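Local coordinates for protein Esterase/lipase (Uncultured bacterium, PDB 3K6K) that probably hydrolyses carboxylic ester bonds as a hormone-sensitive-lipase-like esterase of the alpha/beta hydrolase fold, at residues A[93-96]-A[97-100]. Sequence-based numbering, arbitrary orientation.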
ATOM      1  N   SER A  93      -1.562  -8.052 -26.634  1.00 21.75           N
ATOM      2  CA  SER A  93      -2.352  -9.264 -26.638  1.00 21.28           C
ATOM      3  C   SER A  93      -3.418  -9.188 -25.575  1.00 21.45           C
ATOM      4  O   SER A  93      -3.473  -8.229 -24.813  1.00 22.57           O
ATOM      5  CB  SER A  93      -1.478 -10.454 -26.363  1.00 21.17           C
ATOM      6  OG  SER A  93      -0.569 -10.148 -25.313  1.00 25.33           O
ATOM      7  N   GLY A  94      -4.273 -10.201 -25.535  1.00 19.96           N
ATOM      8  CA  GLY A  94      -5.168 -10.391 -24.453  1.00 18.12           C
ATOM      9  C   GLY A  94      -6.516 -10.075 -25.031  1.00 17.87           C
ATOM     10  O   GLY A  94      -6.569  -9.527 -26.114  1.00 16.50           O
ATOM     11  N   SER A  95      -7.607 -10.383 -24.315  1.00 16.23           N
ATOM     12  CA  SER A  95      -8.932 -10.030 -24.840  1.00 15.75           C
ATOM     13  C   SER A  95      -9.949 -10.270 -23.762  1.00 15.61           C
ATOM     14  O   SER A  95      -9.652 -10.895 -22.745  1.00 14.51           O
ATOM     15  CB  SER A  95      -9.253 -10.936 -26.029  1.00 16.68           C
ATOM     16  OG  SER A  95      -9.427 -12.299 -25.579  1.00 18.88           O
ATOM     17  N   PRO A  96     -11.176  -9.800 -23.970  1.00 16.55           N
ATOM     18  CA  PRO A  96     -12.134 -10.113 -22.933  1.00 16.33           C
ATOM     19  C   PRO A  96     -12.230 -11.645 -22.655  1.00 17.45           C
ATOM     20  O   PRO A  96     -12.325 -12.070 -21.482  1.00 17.41           O
ATOM     21  CB  PRO A  96     -13.403  -9.515 -23.492  1.00 15.67           C
ATOM     22  CG  PRO A  96     -12.928  -8.302 -24.208  1.00 16.17           C
ATOM     23  CD  PRO A  96     -11.655  -8.717 -24.866  1.00 15.83           C
ATOM     24  N   SER A  97     -12.108 -12.456 -23.706  1.00 18.02           N
ATOM     25  CA  SER A  97     -12.145 -13.914 -23.590  1.00 18.74           C
ATOM     26  C   SER A  97     -11.034 -14.500 -22.776  1.00 17.82           C
ATOM     27  O   SER A  97     -11.318 -15.319 -21.959  1.00 18.48           O
ATOM     28  CB  SER A  97     -12.177 -14.625 -24.956  1.00 18.92           C
ATOM     29  OG  SER A  97     -13.401 -14.286 -25.592  1.00 22.70           O
ATOM     30  N   THR A  98      -9.780 -14.146 -23.042  1.00 18.35           N
ATOM     31  CA  THR A  98      -8.671 -14.638 -22.220  1.00 18.45           C
ATOM     32  C   THR A  98      -8.796 -14.333 -20.724  1.00 17.92           C
ATOM     33  O   THR A  98      -8.102 -14.964 -19.949  1.00 17.78           O
ATOM     34  CB  THR A  98      -7.369 -13.998 -22.602  1.00 18.62           C
ATOM     35  OG1 THR A  98      -7.532 -12.557 -22.625  1.00 21.09           O
ATOM     36  CG2 THR A  98      -6.920 -14.501 -23.943  1.00 19.65           C
ATOM     37  N   HIS A  99      -9.630 -13.357 -20.327  1.00 16.64           N
ATOM     38  CA  HIS A  99      -9.646 -12.892 -18.917  1.00 16.52           C
ATOM     39  C   HIS A  99     -10.970 -13.279 -18.222  1.00 16.80           C
ATOM     40  O   HIS A  99     -11.196 -13.020 -17.013  1.00 12.85           O
ATOM     41  CB  HIS A  99      -9.311 -11.400 -18.821  1.00 16.12           C
ATOM     42  CG  HIS A  99      -7.862 -11.113 -19.050  1.00 17.32           C
ATOM     43  ND1 HIS A  99      -7.082 -10.416 -18.141  1.00 20.42           N
ATOM     44  CD2 HIS A  99      -7.021 -11.517 -20.032  1.00 18.15           C
ATOM     45  CE1 HIS A  99      -5.836 -10.362 -18.587  1.00 19.99           C
ATOM     46  NE2 HIS A  99      -5.775 -11.014 -19.738  1.00 19.05           N
ATOM     47  N   LEU A 100     -11.790 -13.996 -18.988  1.00 15.69           N
ATOM     48  CA  LEU A 100     -13.019 -14.452 -18.437  1.00 17.44           C
ATOM     49  C   LEU A 100     -12.814 -15.009 -17.102  1.00 17.12           C
ATOM     50  O   LEU A 100     -13.626 -14.685 -16.223  1.00 18.76           O
ATOM     51  CB  LEU A 100     -13.724 -15.473 -19.314  1.00 17.18           C
ATOM     52  CG  LEU A 100     -14.228 -14.668 -20.480  1.00 18.05           C
ATOM     53  CD1 LEU A 100     -14.643 -15.619 -21.588  1.00 20.46           C
ATOM     54  CD2 LEU A 100     -15.375 -13.830 -20.036  1.00 15.89           C
TER
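The imidazole of His99 lies oblique to Ser95 O, while Thr98 OG1 sits in the ring plane at its edge; the His99 side chain touches Met285 beyond the two segments. The Thr98 hydroxyl bonds to the same carbonyl oxygen: OG1 donates to Ser95 O over 2.7 Å, approaching at 123° to the C=O bond and tilted only slightly from its plane. A chi1 of 51°, with OG1 between the backbone N and the carbonyl carbon, swings the Thr98 hydroxyl back onto the backbone of Ser95. In return Ser95 is the N-cap of helix 96-110, the helix that follows strand 82-86 in this alpha/beta hydrolase fold: its OG accepts from Thr98 N, 3.2 Å away and almost straight at 173°. Ser95 OG is also hydrogen-bonded to Glu46 of helix 38-49, tying the cap to that helix. Replacing Thr98 by a valine would probably leave Ser95 O without its short hydroxyl bond, the weak one from His99 N being a poor substitute. That amide bonds better to Pro96 O, at 3.2 Å, from well above the carbonyl plane. Leu100 CG lies 3.4 Å from Pro96 O, and Pro96 packs against Ile71 of strand 68-74.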